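Local coordinates for protein alternansucrase (Leuconostoc mesenteroides, PDB 6HVG) that belongs to glycosyl hydrolase family 70 and combines a TIM-barrel-related core with repeats of the choline-binding and cell-wall-binding type, at residues A288-I293 and F320-N325; T330-Q333 and K338-Y341; N358-F363 and K371-Y376. One frame throughout, in Å; residues are numbered along the deposited sequence.

Followed from the N terminus, the three contacts come in series along one repeat-built region, each closing before the next opens. Interaction 1 closes the longest loop, 26 residues that include strands 296-300 and 310-313, and joins two separate sheets through side chains alone. Interaction 2 then closes a tight hairpin of strands 333-335 and 338-342, and interaction 3 pairs strand 360-363 with strand 370-371. None nests in or crosses another. Interactions 1 and 2 have centres about 16 Å apart and do not touch. Interactions 2 and 3 do meet, with Phe363 CE1 3.6 Å from Thr339 O and Phe363 CZ 3.6 Å from Tyr341 CB, so one ring joins hairpin and sheet.

Interaction 1: residues A288-I293 and F320-N325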
loop_
_atom_site.group_PDB
_atom_site.type_symbol
_atom_site.label_atom_id
_atom_site.label_comp_id
_atom_site.label_asym_id
_atom_site.label_seq_id
_atom_site.Cartn_x
_atom_site.Cartn_y
_atom_site.Cartn_z
ATOM N N ALA A 288 -40.455 6.059 -20.037
ATOM C CA ALA A 288 -40.823 7.261 -20.730
ATOM C C ALA A 288 -39.615 7.739 -21.549
ATOM O O ALA A 288 -38.448 7.658 -21.116
ATOM C CB ALA A 288 -41.267 8.338 -19.746
ATOM N N ASN A 289 -39.907 8.244 -22.736
ATOM C CA ASN A 289 -38.877 8.780 -23.590
ATOM C C ASN A 289 -39.460 9.815 -24.515
ATOM O O ASN A 289 -40.680 9.901 -24.726
ATOM C CB ASN A 289 -38.218 7.663 -24.403
ATOM C CG ASN A 289 -36.785 7.971 -24.796
ATOM O OD1 ASN A 289 -36.061 8.651 -24.065
ATOM N ND2 ASN A 289 -36.372 7.485 -25.953
ATOM N N THR A 290 -38.567 10.632 -25.056
ATOM C CA THR A 290 -38.948 11.674 -25.987
ATOM C C THR A 290 -38.276 11.413 -27.309
ATOM O O THR A 290 -37.154 10.932 -27.359
ATOM C CB THR A 290 -38.520 13.052 -25.462
ATOM O OG1 THR A 290 -37.084 13.101 -25.347
ATOM C CG2 THR A 290 -39.153 13.313 -24.088
ATOM N N GLU A 291 -38.972 11.732 -28.380
ATOM C CA GLU A 291 -38.382 11.649 -29.699
ATOM C C GLU A 291 -38.785 12.895 -30.445
ATOM O O GLU A 291 -39.730 13.598 -30.058
ATOM C CB GLU A 291 -38.867 10.402 -30.427
ATOM C CG GLU A 291 -40.287 10.510 -30.946
ATOM C CD GLU A 291 -40.826 9.191 -31.447
ATOM O OE1 GLU A 291 -40.033 8.443 -32.057
ATOM O OE2 GLU A 291 -42.032 8.909 -31.223
ATOM N N ILE A 292 -38.076 13.143 -31.535
ATOM C CA ILE A 292 -38.347 14.321 -32.340
ATOM C C ILE A 292 -39.237 13.924 -33.522
ATOM O O ILE A 292 -38.820 13.207 -34.422
ATOM C CB ILE A 292 -37.062 15.089 -32.740
ATOM C CG1 ILE A 292 -37.372 16.085 -33.866
ATOM C CG2 ILE A 292 -35.934 14.140 -33.123
ATOM C CD1 ILE A 292 -36.369 17.214 -33.969
ATOM N N ILE A 293 -40.485 14.366 -33.475
ATOM C CA ILE A 293 -41.445 14.131 -34.543
ATOM C C ILE A 293 -41.557 15.434 -35.315
ATOM O O ILE A 293 -41.733 16.499 -34.716
ATOM C CB ILE A 293 -42.827 13.755 -33.979
ATOM C CG1 ILE A 293 -42.750 12.425 -33.213
ATOM C CG2 ILE A 293 -43.866 13.707 -35.087
ATOM C CD1 ILE A 293 -42.003 11.334 -33.960
ATOM N N PHE A 320 -39.283 17.264 -18.875
ATOM C CA PHE A 320 -39.901 18.295 -19.714
ATOM C C PHE A 320 -41.332 18.437 -19.243
ATOM O O PHE A 320 -41.806 17.616 -18.464
ATOM C CB PHE A 320 -39.925 17.897 -21.206
ATOM C CG PHE A 320 -38.576 17.608 -21.778
ATOM C CD1 PHE A 320 -37.927 18.544 -22.571
ATOM C CD2 PHE A 320 -37.930 16.404 -21.487
ATOM C CE1 PHE A 320 -36.651 18.285 -23.055
ATOM C CE2 PHE A 320 -36.666 16.131 -21.988
ATOM C CZ PHE A 320 -36.019 17.076 -22.767
ATOM N N TYR A 321 -42.009 19.469 -19.719
ATOM C CA TYR A 321 -43.451 19.580 -19.539
ATOM C C TYR A 321 -44.062 19.732 -20.906
ATOM O O TYR A 321 -43.560 20.488 -21.725
ATOM C CB TYR A 321 -43.851 20.785 -18.655
ATOM C CG TYR A 321 -45.346 20.857 -18.449
ATOM C CD1 TYR A 321 -45.960 20.152 -17.417
ATOM C CD2 TYR A 321 -46.148 21.586 -19.322
ATOM C CE1 TYR A 321 -47.338 20.173 -17.248
ATOM C CE2 TYR A 321 -47.526 21.626 -19.159
ATOM C CZ TYR A 321 -48.117 20.918 -18.119
ATOM O OH TYR A 321 -49.484 20.955 -17.979
ATOM N N PHE A 322 -45.157 19.024 -21.156
ATOM C CA PHE A 322 -45.786 19.059 -22.467
ATOM C C PHE A 322 -47.222 19.532 -22.345
ATOM O O PHE A 322 -47.976 19.003 -21.535
ATOM C CB PHE A 322 -45.733 17.669 -23.117
ATOM C CG PHE A 322 -44.335 17.182 -23.411
ATOM C CD1 PHE A 322 -43.663 17.600 -24.550
ATOM C CD2 PHE A 322 -43.692 16.296 -22.555
ATOM C CE1 PHE A 322 -42.378 17.155 -24.826
ATOM C CE2 PHE A 322 -42.406 15.847 -22.828
ATOM C CZ PHE A 322 -41.756 16.258 -23.977
ATOM N N ASP A 323 -47.598 20.512 -23.165
ATOM C CA ASP A 323 -48.916 21.158 -23.054
ATOM C C ASP A 323 -50.044 20.337 -23.713
ATOM O O ASP A 323 -49.807 19.219 -24.181
ATOM C CB ASP A 323 -48.848 22.601 -23.586
ATOM C CG ASP A 323 -48.650 22.685 -25.098
ATOM O OD1 ASP A 323 -49.054 21.765 -25.826
ATOM O OD2 ASP A 323 -48.121 23.702 -25.575
ATOM N N ALA A 324 -51.253 20.887 -23.738
ATOM C CA ALA A 324 -52.398 20.229 -24.364
ATOM C C ALA A 324 -52.169 19.853 -25.826
ATOM O O ALA A 324 -52.661 18.837 -26.278
ATOM C CB ALA A 324 -53.633 21.106 -24.247
ATOM N N ASN A 325 -51.413 20.662 -26.557
ATOM C CA ASN A 325 -51.097 20.361 -27.972
ATOM C C ASN A 325 -49.946 19.347 -28.153
ATOM O O ASN A 325 -49.512 19.097 -29.271
ATOM C CB ASN A 325 -50.755 21.635 -28.760
ATOM C CG ASN A 325 -51.979 22.427 -29.151
ATOM O OD1 ASN A 325 -52.859 21.920 -29.847
ATOM N ND2 ASN A 325 -52.042 23.688 -28.717
#
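Thr290, Phe320 and Phe322 carry this contact, and they do so by carbon alone: the methyl of the threonine meets two phenyl rings that project from a neighbouring strand. Its CG2 lies 3.9 Å from CZ of Phe322, arriving at the ring edge and close to the ring plane. The same methyl approaches Phe320 obliquely, 4.2 Å from its CD2. Both phenylalanines point toward the segment 288-293 because they stand two residues apart on strand 319-322, while Tyr321 between them turns to the other face and meets Phe311 edge-to-face. A chi1 of 62° for Thr290 puts OG1 between the backbone N and the carbonyl carbon and leaves CG2 anti to the carbonyl carbon, beside N, from where the methyl meets the rings.

No hydrogen bond joins the two segments, and the nearest pair of CA atoms, those of Thr290 and Phe320, is 9.2 Å apart. The backbone bonds of these strands run mainly to their own sheet partners: Asn289 with Arg300 and Glu291 with Gln298, Phe320 with Ser312 and Phe322 with Ala310. Glu291 also forms salt bridges with Arg276 and Arg300, and the OD1 of Asn289 accepts a hydrogen bond from the backbone N of Val315.

Other neighbours pack on the same junction: Leu297, on strand 296-300, touches both Thr290 and Phe320, and the ring of Phe320 also meets that of His347, the planes nearly perpendicular.

The case illustrates how successive sheets of a repeat-built module can be joined without sharing backbone bonds. The joint is small, burying 98 Å² over both sides, but both phenylalanines are buried. Being apolar, it makes no directional demand on its partners, so its cohesion probably comes from the exclusion of water around the two rings and the methyl.

Interaction 2: residues T330-Q333 and K338-Y341; sequences TGLQ and KTYY
The carbonyl oxygen of Gln333 takes one hydrogen bond and one CA-H...O contact from the opposing strand. Tyr340 N donates to it over 2.9 Å in an almost straight bond (175°), while CA of Thr339 makes the CA-H...O contact to Gln333 O at 3.4 Å. The return bond, Gln333 N to Tyr340 O, spans 3.0 Å and is straighter still, making Gln333 and Tyr340 an antiparallel hydrogen-bonded pair.

The neighbouring pair, Leu332 with Tyr341, is non-hydrogen-bonded, and its side chains meet on the face opposite to that of Gln333 and Tyr340. Leu332 lies across Tyr341 at about a right angle, its CD1 4.0 Å from Tyr341 CB, and its CG faces the methyl CG2 of Thr339 at 4.2 Å. On the face of Gln333, bends at chi1 -63° and chi2 -66° bring the Gln333 amide back, so that NE2 donates to Thr330 O over 3.0 Å, tying the bend before the strand to the strand itself.

Tyr340 reaches beyond the pair to meet Phe311 edge-to-face, and a backbone bond joins Thr339 to Gly370. Such a tight, aromatic-rich two-stranded antiparallel beta hairpin is consistent with the choline-binding repeat to which this sequence belongs.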
loop_
_atom_site.group_PDB
_atom_site.type_symbol
_atom_site.label_atom_id
_atom_site.label_comp_id
_atom_site.label_asym_id
_atom_site.label_seq_id
_atom_site.Cartn_x
_atom_site.Cartn_y
_atom_site.Cartn_z
ATOM N N THR A 330 -41.221 25.902 -22.628
ATOM C CA THR A 330 -39.936 26.545 -22.346
ATOM C C THR A 330 -40.149 27.670 -21.331
ATOM O O THR A 330 -41.257 28.164 -21.123
ATOM C CB THR A 330 -39.304 27.159 -23.619
ATOM O OG1 THR A 330 -38.108 27.844 -23.267
ATOM C CG2 THR A 330 -40.241 28.171 -24.319
ATOM N N GLY A 331 -39.077 28.062 -20.676
ATOM C CA GLY A 331 -39.098 29.261 -19.860
ATOM C C GLY A 331 -39.837 29.100 -18.548
ATOM O O GLY A 331 -40.099 27.993 -18.073
ATOM N N LEU A 332 -40.207 30.235 -17.979
ATOM C CA LEU A 332 -40.901 30.274 -16.712
ATOM C C LEU A 332 -42.365 29.900 -16.908
ATOM O O LEU A 332 -43.056 30.528 -17.710
ATOM C CB LEU A 332 -40.794 31.685 -16.131
ATOM C CG LEU A 332 -40.648 31.873 -14.627
ATOM C CD1 LEU A 332 -39.297 31.358 -14.145
ATOM C CD2 LEU A 332 -40.791 33.355 -14.284
ATOM N N GLN A 333 -42.829 28.875 -16.187
ATOM C CA GLN A 333 -44.214 28.388 -16.299
ATOM C C GLN A 333 -44.904 28.138 -14.961
ATOM O O GLN A 333 -44.364 27.491 -14.090
ATOM C CB GLN A 333 -44.259 27.079 -17.086
ATOM C CG GLN A 333 -43.806 27.187 -18.524
ATOM C CD GLN A 333 -44.724 28.038 -19.368
ATOM O OE1 GLN A 333 -45.949 28.042 -19.199
ATOM N NE2 GLN A 333 -44.126 28.766 -20.297
ATOM N N LYS A 338 -48.239 26.490 -8.997
ATOM C CA LYS A 338 -46.811 26.448 -8.704
ATOM C C LYS A 338 -46.005 26.829 -9.931
ATOM O O LYS A 338 -46.438 26.588 -11.063
ATOM C CB LYS A 338 -46.410 25.056 -8.238
ATOM C CG LYS A 338 -46.823 24.720 -6.821
ATOM C CD LYS A 338 -47.224 23.261 -6.719
ATOM C CE LYS A 338 -47.464 22.836 -5.294
ATOM N NZ LYS A 338 -46.153 22.612 -4.630
ATOM N N THR A 339 -44.838 27.425 -9.687
ATOM C CA THR A 339 -44.000 27.983 -10.736
ATOM C C THR A 339 -42.698 27.194 -10.872
ATOM O O THR A 339 -41.982 26.946 -9.909
ATOM C CB THR A 339 -43.702 29.469 -10.469
ATOM O OG1 THR A 339 -44.943 30.164 -10.310
ATOM C CG2 THR A 339 -42.928 30.096 -11.621
ATOM N N TYR A 340 -42.425 26.786 -12.105
ATOM C CA TYR A 340 -41.265 25.994 -12.448
ATOM C C TYR A 340 -40.464 26.753 -13.490
ATOM O O TYR A 340 -41.037 27.558 -14.221
ATOM C CB TYR A 340 -41.744 24.659 -13.038
ATOM C CG TYR A 340 -42.642 23.862 -12.132
ATOM C CD1 TYR A 340 -42.104 22.983 -11.200
ATOM C CD2 TYR A 340 -44.016 23.966 -12.225
ATOM C CE1 TYR A 340 -42.920 22.232 -10.373
ATOM C CE2 TYR A 340 -44.851 23.205 -11.420
ATOM C CZ TYR A 340 -44.301 22.339 -10.498
ATOM O OH TYR A 340 -45.099 21.607 -9.672
ATOM N N TYR A 341 -39.161 26.499 -13.545
ATOM C CA TYR A 341 -38.321 27.131 -14.527
ATOM C C TYR A 341 -37.773 26.097 -15.489
ATOM O O TYR A 341 -37.071 25.194 -15.088
ATOM C CB TYR A 341 -37.190 27.919 -13.867
ATOM C CG TYR A 341 -36.088 28.311 -14.839
ATOM C CD1 TYR A 341 -36.363 29.116 -15.928
ATOM C CD2 TYR A 341 -34.782 27.864 -14.656
ATOM C CE1 TYR A 341 -35.363 29.482 -16.807
ATOM C CE2 TYR A 341 -33.780 28.198 -15.531
ATOM C CZ TYR A 341 -34.067 29.014 -16.608
ATOM O OH TYR A 341 -33.044 29.353 -17.473
#

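Interaction 3: residues N358-F363 and K371-Y376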
loop_
_atom_site.group_PDB
_atom_site.type_symbol
_atom_site.label_atom_id
_atom_site.label_comp_id
_atom_site.label_asym_id
_atom_site.label_seq_id
_atom_site.Cartn_x
_atom_site.Cartn_y
_atom_site.Cartn_z
ATOM N N ASN A 358 -38.182 39.364 -11.560
ATOM C CA ASN A 358 -37.425 40.517 -11.039
ATOM C C ASN A 358 -37.364 40.482 -9.489
ATOM O O ASN A 358 -36.993 41.441 -8.826
ATOM C CB ASN A 358 -37.930 41.825 -11.672
ATOM C CG ASN A 358 -38.510 42.802 -10.677
ATOM O OD1 ASN A 358 -39.307 42.443 -9.807
ATOM N ND2 ASN A 358 -38.122 44.063 -10.813
ATOM N N GLN A 359 -37.702 39.310 -8.956
ATOM C CA GLN A 359 -37.614 38.991 -7.549
ATOM C C GLN A 359 -36.973 37.625 -7.423
ATOM O O GLN A 359 -37.154 36.776 -8.282
ATOM C CB GLN A 359 -39.005 38.954 -6.930
ATOM C CG GLN A 359 -39.723 40.299 -6.930
ATOM C CD GLN A 359 -39.178 41.278 -5.897
ATOM O OE1 GLN A 359 -39.324 41.070 -4.685
ATOM N NE2 GLN A 359 -38.582 42.361 -6.371
ATOM N N PHE A 360 -36.226 37.409 -6.353
ATOM C CA PHE A 360 -35.550 36.133 -6.145
ATOM C C PHE A 360 -36.559 34.984 -6.148
ATOM O O PHE A 360 -37.705 35.184 -5.781
ATOM C CB PHE A 360 -34.786 36.161 -4.827
ATOM C CG PHE A 360 -34.011 34.903 -4.542
ATOM C CD1 PHE A 360 -32.694 34.758 -4.966
ATOM C CD2 PHE A 360 -34.606 33.851 -3.873
ATOM C CE1 PHE A 360 -31.988 33.588 -4.716
ATOM C CE2 PHE A 360 -33.908 32.678 -3.624
ATOM C CZ PHE A 360 -32.602 32.540 -4.063
ATOM N N MET A 361 -36.127 33.805 -6.607
ATOM C CA MET A 361 -36.902 32.568 -6.513
ATOM C C MET A 361 -35.992 31.343 -6.566
ATOM O O MET A 361 -35.164 31.217 -7.464
ATOM C CB MET A 361 -37.918 32.491 -7.645
ATOM C CG MET A 361 -38.842 31.279 -7.562
ATOM S SD MET A 361 -40.357 31.373 -8.546
ATOM C CE MET A 361 -41.008 32.992 -8.131
ATOM N N TYR A 362 -36.114 30.465 -5.576
ATOM C CA TYR A 362 -35.336 29.227 -5.515
ATOM C C TYR A 362 -36.207 28.062 -5.942
ATOM O O TYR A 362 -37.284 27.860 -5.397
ATOM C CB TYR A 362 -34.785 28.964 -4.109
ATOM C CG TYR A 362 -34.251 27.553 -3.940
ATOM C CD1 TYR A 362 -33.081 27.150 -4.562
ATOM C CD2 TYR A 362 -34.923 26.622 -3.167
ATOM C CE1 TYR A 362 -32.605 25.850 -4.412
ATOM C CE2 TYR A 362 -34.448 25.337 -3.011
ATOM C CZ TYR A 362 -33.306 24.956 -3.645
ATOM O OH TYR A 362 -32.835 23.673 -3.498
ATOM N N PHE A 363 -35.730 27.294 -6.919
ATOM C CA PHE A 363 -36.481 26.146 -7.426
ATOM C C PHE A 363 -36.077 24.815 -6.758
ATOM O O PHE A 363 -34.925 24.392 -6.793
ATOM C CB PHE A 363 -36.373 26.094 -8.938
ATOM C CG PHE A 363 -36.928 27.303 -9.596
ATOM C CD1 PHE A 363 -38.271 27.384 -9.858
ATOM C CD2 PHE A 363 -36.118 28.374 -9.915
ATOM C CE1 PHE A 363 -38.810 28.507 -10.443
ATOM C CE2 PHE A 363 -36.638 29.502 -10.505
ATOM C CZ PHE A 363 -37.990 29.572 -10.774
ATOM N N LYS A 371 -40.012 28.531 -4.682
ATOM C CA LYS A 371 -40.289 29.115 -3.383
ATOM C C LYS A 371 -39.639 30.496 -3.355
ATOM O O LYS A 371 -38.579 30.722 -3.928
ATOM C CB LYS A 371 -39.669 28.282 -2.264
ATOM C CG LYS A 371 -39.779 26.763 -2.414
ATOM C CD LYS A 371 -38.713 26.046 -1.582
ATOM C CE LYS A 371 -38.616 24.568 -1.935
ATOM N NZ LYS A 371 -39.640 23.746 -1.225
ATOM N N THR A 372 -40.242 31.414 -2.624
ATOM C CA THR A 372 -39.712 32.769 -2.513
ATOM C C THR A 372 -38.483 32.875 -1.597
ATOM O O THR A 372 -37.770 33.870 -1.643
ATOM C CB THR A 372 -40.839 33.732 -2.097
ATOM O OG1 THR A 372 -40.365 35.076 -2.201
ATOM C CG2 THR A 372 -41.346 33.444 -0.699
ATOM N N ALA A 373 -38.234 31.834 -0.791
ATOM C CA ALA A 373 -37.096 31.757 0.144
ATOM C C ALA A 373 -37.034 32.944 1.088
ATOM O O ALA A 373 -35.956 33.406 1.461
ATOM C CB ALA A 373 -35.793 31.623 -0.590
ATOM N N ILE A 374 -38.224 33.418 1.463
ATOM C CA ILE A 374 -38.433 34.467 2.440
ATOM C C ILE A 374 -38.669 33.838 3.822
ATOM O O ILE A 374 -38.215 34.362 4.838
ATOM C CB ILE A 374 -39.668 35.300 2.030
ATOM C CG1 ILE A 374 -39.418 36.025 0.704
ATOM C CG2 ILE A 374 -40.072 36.288 3.109
ATOM C CD1 ILE A 374 -38.168 36.863 0.653
ATOM N N GLU A 375 -39.378 32.716 3.840
ATOM C CA GLU A 375 -39.633 31.991 5.062
ATOM C C GLU A 375 -38.398 31.300 5.598
ATOM O O GLU A 375 -37.733 30.556 4.873
ATOM C CB GLU A 375 -40.710 30.933 4.850
ATOM C CG GLU A 375 -42.065 31.560 4.548
ATOM C CD GLU A 375 -43.200 30.558 4.565
ATOM O OE1 GLU A 375 -43.035 29.509 5.232
ATOM O OE2 GLU A 375 -44.244 30.829 3.913
ATOM N N TYR A 376 -38.099 31.532 6.871
ATOM C CA TYR A 376 -36.985 30.853 7.502
ATOM C C TYR A 376 -37.273 29.360 7.577
ATOM O O TYR A 376 -38.355 28.970 7.897
ATOM C CB TYR A 376 -36.700 31.429 8.870
ATOM C CG TYR A 376 -36.131 32.837 8.811
ATOM C CD1 TYR A 376 -34.969 33.122 8.083
ATOM C CD2 TYR A 376 -36.736 33.890 9.504
ATOM C CE1 TYR A 376 -34.443 34.413 8.052
ATOM C CE2 TYR A 376 -36.228 35.176 9.457
ATOM C CZ TYR A 376 -35.071 35.438 8.744
ATOM O OH TYR A 376 -34.547 36.715 8.709
#
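A three-stranded antiparallel sheet, in a stretch whose sequence matches a choline-binding repeat, ends here at one edge, where Tyr362 of the central strand 360-363 pairs with Lys371 of the short outer strand 370-371. Two backbone bonds define this hydrogen-bonded pair: Lys371 N donates to Tyr362 O over 2.9 Å, nearly straight at 177°, and Tyr362 N returns to Lys371 O over 3.0 Å, bent to 156°. The CA of Met361 adds a CA-H...O contact to Lys371 O. On its other side the central strand bonds to strand 352-355, through Met361 with Gly354 and Phe363 with Tyr352.

Beyond Lys371 the chain leaves the sheet, and contact with the Phe360 ring takes over from pairing. With CG anti to the backbone N (chi1 -178°), the Phe360 ring extends toward the departing chain, bringing CE2 to 3.7 Å from the methyl CB of Ala373, which meets the ring obliquely; Thr372 O lies at the ring edge, near its plane. Phe360 and Tyr362 also touch Met1359, so the same face of the sheet packs against a distant part of the chain.

Tyr362 and Lys371 run side by side in the same direction; Tyr362 OH is hydrogen-bonded to Asn351 OD1, and Lys371 NZ forms a salt bridge with Asp364 OD2. Short of these polar ends, the lysine's aliphatic stem meets the ring edge, with Lys371 CD 4.1 Å from Tyr362 CD2.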